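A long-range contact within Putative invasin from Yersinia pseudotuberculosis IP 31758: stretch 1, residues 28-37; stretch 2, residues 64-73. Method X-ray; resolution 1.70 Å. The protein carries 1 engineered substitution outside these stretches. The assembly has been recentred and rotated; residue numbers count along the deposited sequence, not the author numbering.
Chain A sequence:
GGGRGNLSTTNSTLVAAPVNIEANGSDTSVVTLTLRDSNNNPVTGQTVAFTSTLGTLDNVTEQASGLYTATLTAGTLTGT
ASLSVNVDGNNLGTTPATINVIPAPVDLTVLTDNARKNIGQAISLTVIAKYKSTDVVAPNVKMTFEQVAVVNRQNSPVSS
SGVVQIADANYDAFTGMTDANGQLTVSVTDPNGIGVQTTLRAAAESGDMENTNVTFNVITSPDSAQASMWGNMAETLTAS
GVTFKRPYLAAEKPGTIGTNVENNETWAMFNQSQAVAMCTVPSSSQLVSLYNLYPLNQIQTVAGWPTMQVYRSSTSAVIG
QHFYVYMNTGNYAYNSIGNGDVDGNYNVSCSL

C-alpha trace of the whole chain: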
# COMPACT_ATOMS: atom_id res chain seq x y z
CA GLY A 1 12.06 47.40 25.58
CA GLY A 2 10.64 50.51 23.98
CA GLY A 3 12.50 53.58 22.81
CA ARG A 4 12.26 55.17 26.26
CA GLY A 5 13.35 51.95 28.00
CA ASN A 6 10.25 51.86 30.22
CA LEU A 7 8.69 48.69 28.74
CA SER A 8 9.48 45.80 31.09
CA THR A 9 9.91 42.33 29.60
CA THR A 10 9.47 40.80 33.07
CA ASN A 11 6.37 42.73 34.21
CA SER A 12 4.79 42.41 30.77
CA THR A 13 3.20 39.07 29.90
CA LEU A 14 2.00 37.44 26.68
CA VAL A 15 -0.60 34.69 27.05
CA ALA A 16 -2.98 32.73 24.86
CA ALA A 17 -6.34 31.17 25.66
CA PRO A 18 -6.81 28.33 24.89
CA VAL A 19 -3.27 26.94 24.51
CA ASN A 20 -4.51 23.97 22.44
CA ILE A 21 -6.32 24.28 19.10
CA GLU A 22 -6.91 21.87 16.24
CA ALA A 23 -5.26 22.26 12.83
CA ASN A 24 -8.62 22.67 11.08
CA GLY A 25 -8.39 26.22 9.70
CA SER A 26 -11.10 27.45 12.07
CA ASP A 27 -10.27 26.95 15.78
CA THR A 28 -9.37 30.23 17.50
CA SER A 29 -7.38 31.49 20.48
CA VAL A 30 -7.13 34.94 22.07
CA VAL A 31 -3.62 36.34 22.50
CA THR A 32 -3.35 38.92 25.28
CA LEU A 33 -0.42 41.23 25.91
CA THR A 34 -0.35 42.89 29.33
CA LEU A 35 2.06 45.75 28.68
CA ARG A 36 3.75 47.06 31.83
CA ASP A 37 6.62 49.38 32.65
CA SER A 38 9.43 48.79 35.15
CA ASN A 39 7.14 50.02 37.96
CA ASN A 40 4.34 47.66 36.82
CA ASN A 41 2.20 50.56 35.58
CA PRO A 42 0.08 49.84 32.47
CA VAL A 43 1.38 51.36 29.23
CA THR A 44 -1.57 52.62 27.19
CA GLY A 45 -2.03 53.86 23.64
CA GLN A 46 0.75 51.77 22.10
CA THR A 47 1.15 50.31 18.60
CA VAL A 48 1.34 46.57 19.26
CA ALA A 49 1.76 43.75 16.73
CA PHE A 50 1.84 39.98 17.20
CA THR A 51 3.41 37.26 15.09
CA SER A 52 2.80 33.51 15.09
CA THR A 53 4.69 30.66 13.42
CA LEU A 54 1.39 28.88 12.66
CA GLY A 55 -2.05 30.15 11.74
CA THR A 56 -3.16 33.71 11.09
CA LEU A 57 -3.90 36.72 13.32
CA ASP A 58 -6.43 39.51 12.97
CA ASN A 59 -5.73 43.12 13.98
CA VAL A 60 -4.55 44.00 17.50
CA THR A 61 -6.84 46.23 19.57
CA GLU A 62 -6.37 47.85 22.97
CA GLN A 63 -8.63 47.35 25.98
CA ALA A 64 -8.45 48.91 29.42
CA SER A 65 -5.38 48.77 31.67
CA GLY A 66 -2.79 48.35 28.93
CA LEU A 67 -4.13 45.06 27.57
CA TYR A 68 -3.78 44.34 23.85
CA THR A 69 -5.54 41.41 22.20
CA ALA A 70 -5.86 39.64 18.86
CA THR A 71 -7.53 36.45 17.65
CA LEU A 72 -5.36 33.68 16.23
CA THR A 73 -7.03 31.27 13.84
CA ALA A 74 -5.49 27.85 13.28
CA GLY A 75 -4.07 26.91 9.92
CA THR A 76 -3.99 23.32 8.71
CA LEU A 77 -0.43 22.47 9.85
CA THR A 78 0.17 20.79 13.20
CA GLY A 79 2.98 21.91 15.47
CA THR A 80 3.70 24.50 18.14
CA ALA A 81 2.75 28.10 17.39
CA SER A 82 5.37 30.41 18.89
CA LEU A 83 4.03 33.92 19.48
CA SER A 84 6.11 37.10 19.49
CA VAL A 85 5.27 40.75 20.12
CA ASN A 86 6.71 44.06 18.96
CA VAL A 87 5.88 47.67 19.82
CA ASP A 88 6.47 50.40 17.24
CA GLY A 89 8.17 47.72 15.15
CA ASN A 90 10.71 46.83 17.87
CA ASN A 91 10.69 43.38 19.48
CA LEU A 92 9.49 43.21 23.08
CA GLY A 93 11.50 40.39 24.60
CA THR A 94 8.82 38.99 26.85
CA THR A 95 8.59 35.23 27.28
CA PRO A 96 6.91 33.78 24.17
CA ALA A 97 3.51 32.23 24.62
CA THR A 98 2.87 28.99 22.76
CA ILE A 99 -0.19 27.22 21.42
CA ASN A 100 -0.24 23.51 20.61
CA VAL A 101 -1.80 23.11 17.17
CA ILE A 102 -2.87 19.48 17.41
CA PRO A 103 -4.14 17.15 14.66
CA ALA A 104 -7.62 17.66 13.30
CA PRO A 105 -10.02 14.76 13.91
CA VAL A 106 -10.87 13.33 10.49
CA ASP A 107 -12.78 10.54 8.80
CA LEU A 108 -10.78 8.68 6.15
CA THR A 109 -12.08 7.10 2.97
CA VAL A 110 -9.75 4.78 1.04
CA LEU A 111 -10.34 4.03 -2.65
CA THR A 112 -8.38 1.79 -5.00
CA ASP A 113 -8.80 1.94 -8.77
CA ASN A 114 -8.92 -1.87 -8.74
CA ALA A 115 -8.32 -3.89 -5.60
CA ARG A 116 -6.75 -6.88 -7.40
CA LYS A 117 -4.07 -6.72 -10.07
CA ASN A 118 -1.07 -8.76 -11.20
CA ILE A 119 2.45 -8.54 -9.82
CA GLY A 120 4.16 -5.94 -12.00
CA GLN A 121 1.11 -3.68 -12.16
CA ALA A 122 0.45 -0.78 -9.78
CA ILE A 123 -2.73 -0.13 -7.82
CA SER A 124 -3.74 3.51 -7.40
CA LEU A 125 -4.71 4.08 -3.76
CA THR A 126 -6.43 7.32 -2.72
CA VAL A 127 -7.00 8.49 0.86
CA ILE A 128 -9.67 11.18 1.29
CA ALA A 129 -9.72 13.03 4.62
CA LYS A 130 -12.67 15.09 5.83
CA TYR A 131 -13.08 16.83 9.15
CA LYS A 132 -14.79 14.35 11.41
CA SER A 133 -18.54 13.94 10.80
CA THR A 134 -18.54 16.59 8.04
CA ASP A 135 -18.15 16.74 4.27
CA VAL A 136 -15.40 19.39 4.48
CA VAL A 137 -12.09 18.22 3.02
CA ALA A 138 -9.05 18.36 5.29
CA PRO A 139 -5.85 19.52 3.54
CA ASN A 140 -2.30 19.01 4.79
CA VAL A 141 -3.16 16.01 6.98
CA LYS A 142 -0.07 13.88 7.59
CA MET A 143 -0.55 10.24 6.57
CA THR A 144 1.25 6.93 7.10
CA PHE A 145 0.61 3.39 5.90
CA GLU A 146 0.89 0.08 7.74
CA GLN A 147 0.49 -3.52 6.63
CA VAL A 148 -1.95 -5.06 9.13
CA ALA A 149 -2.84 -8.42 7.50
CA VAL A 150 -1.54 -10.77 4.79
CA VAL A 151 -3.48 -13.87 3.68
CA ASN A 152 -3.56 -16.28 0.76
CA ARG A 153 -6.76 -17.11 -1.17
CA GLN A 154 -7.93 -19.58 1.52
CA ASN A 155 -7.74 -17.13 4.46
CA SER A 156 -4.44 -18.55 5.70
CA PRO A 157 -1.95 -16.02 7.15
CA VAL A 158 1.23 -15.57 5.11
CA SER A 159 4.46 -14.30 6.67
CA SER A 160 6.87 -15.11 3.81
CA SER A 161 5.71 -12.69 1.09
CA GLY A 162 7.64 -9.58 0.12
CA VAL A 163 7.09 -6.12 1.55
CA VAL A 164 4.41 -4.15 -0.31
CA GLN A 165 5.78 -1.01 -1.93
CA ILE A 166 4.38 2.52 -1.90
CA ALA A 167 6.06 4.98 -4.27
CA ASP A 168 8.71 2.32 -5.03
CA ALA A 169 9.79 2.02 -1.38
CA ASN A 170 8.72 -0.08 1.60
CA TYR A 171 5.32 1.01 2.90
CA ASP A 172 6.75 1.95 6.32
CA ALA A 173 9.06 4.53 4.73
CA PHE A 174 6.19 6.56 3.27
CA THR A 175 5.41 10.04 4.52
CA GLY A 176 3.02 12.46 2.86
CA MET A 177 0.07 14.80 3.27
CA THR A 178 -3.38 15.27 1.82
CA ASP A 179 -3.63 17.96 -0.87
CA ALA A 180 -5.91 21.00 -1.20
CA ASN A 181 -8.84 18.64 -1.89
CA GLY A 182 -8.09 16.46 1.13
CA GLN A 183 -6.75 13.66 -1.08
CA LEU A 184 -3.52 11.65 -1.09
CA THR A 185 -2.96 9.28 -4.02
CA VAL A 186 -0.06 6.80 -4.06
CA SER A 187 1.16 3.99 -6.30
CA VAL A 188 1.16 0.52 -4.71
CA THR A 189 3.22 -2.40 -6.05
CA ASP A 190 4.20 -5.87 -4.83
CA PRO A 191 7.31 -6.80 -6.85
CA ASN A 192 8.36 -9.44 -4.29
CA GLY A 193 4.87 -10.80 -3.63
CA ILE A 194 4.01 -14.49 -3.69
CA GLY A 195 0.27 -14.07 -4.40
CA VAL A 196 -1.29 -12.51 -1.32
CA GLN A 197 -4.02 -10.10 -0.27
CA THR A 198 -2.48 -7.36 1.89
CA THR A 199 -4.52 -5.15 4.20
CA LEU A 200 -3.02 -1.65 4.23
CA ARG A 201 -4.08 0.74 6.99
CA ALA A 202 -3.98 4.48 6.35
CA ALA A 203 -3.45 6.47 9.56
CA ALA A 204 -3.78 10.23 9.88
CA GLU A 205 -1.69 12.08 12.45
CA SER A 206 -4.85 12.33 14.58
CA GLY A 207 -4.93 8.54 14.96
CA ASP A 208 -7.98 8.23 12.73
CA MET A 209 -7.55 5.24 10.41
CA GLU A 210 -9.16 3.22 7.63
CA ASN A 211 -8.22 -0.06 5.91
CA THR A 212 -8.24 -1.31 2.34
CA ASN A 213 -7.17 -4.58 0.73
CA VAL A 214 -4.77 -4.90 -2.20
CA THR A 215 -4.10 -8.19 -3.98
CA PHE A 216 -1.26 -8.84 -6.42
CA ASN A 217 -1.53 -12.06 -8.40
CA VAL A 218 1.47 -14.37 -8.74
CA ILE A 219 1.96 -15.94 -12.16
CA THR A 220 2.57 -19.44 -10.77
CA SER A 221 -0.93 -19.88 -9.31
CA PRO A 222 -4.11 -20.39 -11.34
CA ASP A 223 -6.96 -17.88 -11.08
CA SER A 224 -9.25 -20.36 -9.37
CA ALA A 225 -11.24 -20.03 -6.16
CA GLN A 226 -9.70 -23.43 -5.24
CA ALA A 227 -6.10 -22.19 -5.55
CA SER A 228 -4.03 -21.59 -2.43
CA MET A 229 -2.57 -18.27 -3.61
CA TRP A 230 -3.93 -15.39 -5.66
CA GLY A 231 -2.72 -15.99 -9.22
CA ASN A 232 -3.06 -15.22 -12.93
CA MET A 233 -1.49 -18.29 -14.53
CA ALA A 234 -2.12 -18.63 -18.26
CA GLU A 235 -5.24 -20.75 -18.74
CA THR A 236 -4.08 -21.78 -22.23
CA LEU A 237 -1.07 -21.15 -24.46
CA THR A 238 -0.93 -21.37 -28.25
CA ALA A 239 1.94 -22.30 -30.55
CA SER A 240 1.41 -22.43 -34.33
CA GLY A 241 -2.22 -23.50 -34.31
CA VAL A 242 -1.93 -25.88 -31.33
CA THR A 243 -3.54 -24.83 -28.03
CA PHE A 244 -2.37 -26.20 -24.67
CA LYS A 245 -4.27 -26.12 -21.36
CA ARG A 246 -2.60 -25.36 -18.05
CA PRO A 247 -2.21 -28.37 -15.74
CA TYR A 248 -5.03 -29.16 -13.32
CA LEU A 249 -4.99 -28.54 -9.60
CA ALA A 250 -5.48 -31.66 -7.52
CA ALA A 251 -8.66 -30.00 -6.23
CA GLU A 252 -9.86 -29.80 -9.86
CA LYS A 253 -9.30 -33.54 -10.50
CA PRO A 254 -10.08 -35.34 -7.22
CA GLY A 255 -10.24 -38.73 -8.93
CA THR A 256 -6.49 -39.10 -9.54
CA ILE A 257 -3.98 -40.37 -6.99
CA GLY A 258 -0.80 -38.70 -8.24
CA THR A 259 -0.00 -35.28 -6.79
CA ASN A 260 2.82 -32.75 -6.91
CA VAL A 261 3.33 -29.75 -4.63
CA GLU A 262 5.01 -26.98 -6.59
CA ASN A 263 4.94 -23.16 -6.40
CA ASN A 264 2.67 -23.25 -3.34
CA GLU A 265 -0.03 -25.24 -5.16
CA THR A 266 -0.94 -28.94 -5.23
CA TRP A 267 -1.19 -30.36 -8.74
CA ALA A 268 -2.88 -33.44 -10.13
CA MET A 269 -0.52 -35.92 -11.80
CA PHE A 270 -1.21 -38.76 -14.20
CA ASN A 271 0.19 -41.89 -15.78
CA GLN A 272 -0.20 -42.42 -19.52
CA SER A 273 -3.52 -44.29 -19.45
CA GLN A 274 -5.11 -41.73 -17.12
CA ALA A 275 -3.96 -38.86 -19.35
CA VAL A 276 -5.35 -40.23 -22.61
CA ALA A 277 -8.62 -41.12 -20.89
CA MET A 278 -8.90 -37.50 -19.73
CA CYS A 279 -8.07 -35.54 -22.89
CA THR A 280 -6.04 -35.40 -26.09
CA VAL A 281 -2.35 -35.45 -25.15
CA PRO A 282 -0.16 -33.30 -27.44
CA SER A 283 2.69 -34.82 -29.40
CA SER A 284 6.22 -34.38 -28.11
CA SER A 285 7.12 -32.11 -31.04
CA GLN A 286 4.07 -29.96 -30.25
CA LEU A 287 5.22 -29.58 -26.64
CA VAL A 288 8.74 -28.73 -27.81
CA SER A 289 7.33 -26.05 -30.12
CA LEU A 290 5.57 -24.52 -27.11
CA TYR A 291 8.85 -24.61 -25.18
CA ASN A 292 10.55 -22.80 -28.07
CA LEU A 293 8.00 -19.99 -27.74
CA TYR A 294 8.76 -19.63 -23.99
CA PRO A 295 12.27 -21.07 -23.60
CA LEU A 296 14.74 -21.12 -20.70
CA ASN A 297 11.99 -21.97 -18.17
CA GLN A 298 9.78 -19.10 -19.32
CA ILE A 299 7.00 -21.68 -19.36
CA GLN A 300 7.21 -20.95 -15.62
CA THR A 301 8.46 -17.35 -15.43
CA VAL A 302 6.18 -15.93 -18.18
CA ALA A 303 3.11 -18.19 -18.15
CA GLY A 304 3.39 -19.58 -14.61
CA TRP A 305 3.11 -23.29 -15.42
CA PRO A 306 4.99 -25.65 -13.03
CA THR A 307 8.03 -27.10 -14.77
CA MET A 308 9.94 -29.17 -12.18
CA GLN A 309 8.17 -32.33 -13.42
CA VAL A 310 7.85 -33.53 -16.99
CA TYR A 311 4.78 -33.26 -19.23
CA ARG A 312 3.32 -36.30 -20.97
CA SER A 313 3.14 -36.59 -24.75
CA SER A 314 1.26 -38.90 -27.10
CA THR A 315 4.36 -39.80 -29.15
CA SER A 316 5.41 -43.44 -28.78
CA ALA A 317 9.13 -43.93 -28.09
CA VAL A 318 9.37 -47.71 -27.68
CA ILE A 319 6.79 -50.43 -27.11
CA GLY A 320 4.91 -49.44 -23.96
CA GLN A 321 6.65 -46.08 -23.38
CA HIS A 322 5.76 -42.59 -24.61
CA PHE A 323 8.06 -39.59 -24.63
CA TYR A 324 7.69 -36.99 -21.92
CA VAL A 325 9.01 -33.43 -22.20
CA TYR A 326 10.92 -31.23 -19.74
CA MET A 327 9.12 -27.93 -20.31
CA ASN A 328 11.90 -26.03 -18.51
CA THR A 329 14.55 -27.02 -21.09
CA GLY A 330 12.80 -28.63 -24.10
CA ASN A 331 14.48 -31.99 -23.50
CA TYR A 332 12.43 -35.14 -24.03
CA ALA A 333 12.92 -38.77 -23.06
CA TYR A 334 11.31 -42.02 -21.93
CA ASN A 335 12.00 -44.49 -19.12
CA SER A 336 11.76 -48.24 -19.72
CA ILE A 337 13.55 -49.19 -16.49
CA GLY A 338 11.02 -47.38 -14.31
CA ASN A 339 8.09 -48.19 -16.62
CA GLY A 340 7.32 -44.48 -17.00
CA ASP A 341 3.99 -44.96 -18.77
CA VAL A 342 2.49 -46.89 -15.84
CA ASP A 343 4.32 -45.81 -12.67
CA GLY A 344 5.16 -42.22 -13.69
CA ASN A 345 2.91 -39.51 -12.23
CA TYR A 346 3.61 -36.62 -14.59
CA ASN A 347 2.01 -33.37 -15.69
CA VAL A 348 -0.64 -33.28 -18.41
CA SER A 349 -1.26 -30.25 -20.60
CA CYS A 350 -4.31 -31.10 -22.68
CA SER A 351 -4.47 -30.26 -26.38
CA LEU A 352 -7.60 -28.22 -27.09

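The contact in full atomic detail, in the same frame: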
# COMPACT_ATOMS: atom_id res chain seq x y z
N THR A 28 -9.93 28.92 17.17
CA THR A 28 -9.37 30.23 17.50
C THR A 28 -8.84 30.25 18.93
O THR A 28 -9.21 29.43 19.78
CB THR A 28 -10.42 31.34 17.33
OG1 THR A 28 -11.55 31.08 18.17
CG2 THR A 28 -10.86 31.43 15.88
N SER A 29 -7.93 31.21 19.16
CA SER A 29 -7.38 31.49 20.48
C SER A 29 -7.15 32.99 20.60
O SER A 29 -6.83 33.66 19.63
CB SER A 29 -6.06 30.75 20.71
OG SER A 29 -5.53 31.06 21.99
N VAL A 30 -7.33 33.52 21.81
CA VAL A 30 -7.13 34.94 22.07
C VAL A 30 -5.74 35.13 22.66
O VAL A 30 -5.39 34.49 23.66
CB VAL A 30 -8.22 35.50 23.00
CG1 VAL A 30 -7.88 36.93 23.44
CG2 VAL A 30 -9.57 35.48 22.30
N VAL A 31 -4.96 35.99 22.03
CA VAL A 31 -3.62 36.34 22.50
C VAL A 31 -3.73 37.68 23.21
O VAL A 31 -4.26 38.64 22.65
CB VAL A 31 -2.63 36.41 21.33
CG1 VAL A 31 -1.23 36.75 21.83
CG2 VAL A 31 -2.62 35.11 20.55
N THR A 32 -3.25 37.73 24.45
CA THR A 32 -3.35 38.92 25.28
C THR A 32 -1.96 39.35 25.72
O THR A 32 -1.24 38.58 26.37
CB THR A 32 -4.24 38.68 26.50
OG1 THR A 32 -5.57 38.36 26.07
CG2 THR A 32 -4.29 39.92 27.40
N LEU A 33 -1.58 40.56 25.35
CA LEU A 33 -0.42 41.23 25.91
C LEU A 33 -0.87 42.11 27.06
O LEU A 33 -1.78 42.93 26.89
CB LEU A 33 0.29 42.08 24.86
CG LEU A 33 1.39 43.00 25.37
CD1 LEU A 33 2.62 42.20 25.80
CD2 LEU A 33 1.76 44.04 24.31
N THR A 34 -0.22 41.96 28.20
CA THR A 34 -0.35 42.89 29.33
C THR A 34 0.94 43.69 29.36
O THR A 34 1.98 43.18 29.77
CB THR A 34 -0.61 42.13 30.63
OG1 THR A 34 -1.79 41.33 30.47
CG2 THR A 34 -0.79 43.11 31.81
N LEU A 35 0.88 44.93 28.88
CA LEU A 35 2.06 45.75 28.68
C LEU A 35 2.30 46.61 29.92
O LEU A 35 1.44 47.42 30.30
CB LEU A 35 1.91 46.62 27.43
CG LEU A 35 3.15 47.38 26.97
CD1 LEU A 35 4.29 46.43 26.65
CD2 LEU A 35 2.83 48.25 25.77
N ARG A 36 3.46 46.43 30.55
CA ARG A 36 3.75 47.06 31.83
C ARG A 36 5.14 47.67 31.79
O ARG A 36 6.04 47.17 31.10
CB ARG A 36 3.66 46.04 32.98
CG ARG A 36 2.26 45.46 33.17
CD ARG A 36 1.31 46.50 33.78
NE ARG A 36 -0.05 46.01 34.01
CZ ARG A 36 -1.04 46.09 33.12
NH1 ARG A 36 -0.85 46.61 31.91
NH2 ARG A 36 -2.24 45.63 33.44
N ASP A 37 5.32 48.76 32.54
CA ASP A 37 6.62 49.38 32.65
C ASP A 37 7.37 48.80 33.84
O ASP A 37 6.92 47.86 34.50
CB ASP A 37 6.50 50.91 32.71
CG ASP A 37 5.85 51.43 34.00
OD1 ASP A 37 5.76 50.69 35.00
OD2 ASP A 37 5.42 52.60 34.01
N ALA A 64 -8.83 48.12 28.26
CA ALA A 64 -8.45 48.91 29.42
C ALA A 64 -7.22 48.32 30.10
O ALA A 64 -6.91 47.13 29.97
CB ALA A 64 -9.60 48.99 30.42
N SER A 65 -6.49 49.18 30.82
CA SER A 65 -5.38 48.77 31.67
C SER A 65 -4.23 48.17 30.87
O SER A 65 -3.58 47.22 31.30
CB SER A 65 -5.86 47.78 32.75
OG SER A 65 -6.75 48.43 33.65
N GLY A 66 -3.96 48.74 29.70
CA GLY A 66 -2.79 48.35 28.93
C GLY A 66 -2.82 46.91 28.46
O GLY A 66 -1.76 46.26 28.39
N LEU A 67 -3.99 46.38 28.15
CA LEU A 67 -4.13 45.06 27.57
C LEU A 67 -4.35 45.19 26.07
O LEU A 67 -5.10 46.06 25.62
CB LEU A 67 -5.30 44.30 28.20
CG LEU A 67 -4.98 43.39 29.39
CD1 LEU A 67 -4.20 44.12 30.48
CD2 LEU A 67 -6.28 42.84 29.96
N TYR A 68 -3.68 44.33 25.30
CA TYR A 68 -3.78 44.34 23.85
C TYR A 68 -4.05 42.92 23.38
O TYR A 68 -3.31 42.01 23.75
CB TYR A 68 -2.51 44.89 23.21
CG TYR A 68 -2.11 46.27 23.68
CD1 TYR A 68 -1.53 46.45 24.93
CD2 TYR A 68 -2.32 47.39 22.88
CE1 TYR A 68 -1.16 47.72 25.38
CE2 TYR A 68 -1.96 48.65 23.32
CZ TYR A 68 -1.37 48.81 24.56
OH TYR A 68 -1.01 50.07 25.00
N THR A 69 -5.09 42.74 22.57
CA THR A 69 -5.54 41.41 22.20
C THR A 69 -5.67 41.26 20.69
O THR A 69 -5.87 42.24 19.96
CB THR A 69 -6.87 41.07 22.86
OG1 THR A 69 -7.87 42.01 22.45
CG2 THR A 69 -6.73 41.10 24.37
N ALA A 70 -5.56 40.01 20.24
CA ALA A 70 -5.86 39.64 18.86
C ALA A 70 -6.32 38.19 18.86
O ALA A 70 -6.04 37.42 19.79
CB ALA A 70 -4.65 39.82 17.94
N THR A 71 -7.06 37.82 17.82
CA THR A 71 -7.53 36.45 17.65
C THR A 71 -6.61 35.73 16.67
O THR A 71 -6.41 36.19 15.55
CB THR A 71 -8.97 36.42 17.16
OG1 THR A 71 -9.83 37.01 18.15
CG2 THR A 71 -9.43 34.99 16.88
N LEU A 72 -6.06 34.60 17.11
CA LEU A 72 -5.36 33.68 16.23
C LEU A 72 -6.33 32.63 15.73
O LEU A 72 -7.13 32.09 16.50
CB LEU A 72 -4.20 33.00 16.96
CG LEU A 72 -3.41 32.01 16.11
CD1 LEU A 72 -2.17 32.66 15.57
CD2 LEU A 72 -3.06 30.76 16.88
N THR A 73 -6.26 32.34 14.44
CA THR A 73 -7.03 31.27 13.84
C THR A 73 -6.07 30.20 13.35
O THR A 73 -5.08 30.51 12.69
CB THR A 73 -7.90 31.78 12.68
OG1 THR A 73 -8.84 32.74 13.20
CG2 THR A 73 -8.67 30.64 12.02

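The strand that includes residues 28-34 and the strand 67-73 run as antiparallel neighbours, their axes 4.6 Å apart at closest approach and their N-to-C directions 162° apart. Backbone bonding falls on alternate residues of each strand, and every bonded pair satisfies two donors and two acceptors. In the pair S29-L72, S29 N donates to L72 O (2.9 Å) and L72 N to S29 O (2.8 Å). V31 and A70 repeat the pattern, V31 N to A70 O at 2.9 Å and A70 N to V31 O at 3.1 Å, as do L33 and Y68, with L33 N to Y68 O and Y68 N to L33 O both at 2.8 Å. The intervening residues add CA-H...O contacts to the same carbonyls; T28 CA lies 3.1 Å from L72 O, and T69 CA 3.1 Å from V31 O.

Next along, L35 N donates to G66 O (3.0 Å, nearly linear at 172°). The R36 guanidinium then closes this end: NH1 and NH2 of R36 both donate to S65 O, at 2.9 and 3.0 Å, with the carbonyl near the guanidinium plane, while R36 NH1 also reaches L35 O at 2.9 Å. G66 suits this site, since its phi is positive and a CB would clash with R36 NH1.

Side chains alternate between the two faces of the sheet. S29, V31, L33, Y68, A70 and L72 share a buried face, where L33 CD2 meets Y68 CD1 at 4.1 Å; L35 CB packs 3.9 Å from Y68 CE1. The polar groups here are not stranded, because S29 OG and Y68 OH hydrogen-bond elsewhere in the structure. The other face is richer in threonine and more open. There, T32 OG1 meets T69 CG2 at 3.4 Å and T34 OG1 meets L67 CD1 at 3.7 Å, hydroxyl-carbon contacts that supply no acceptor.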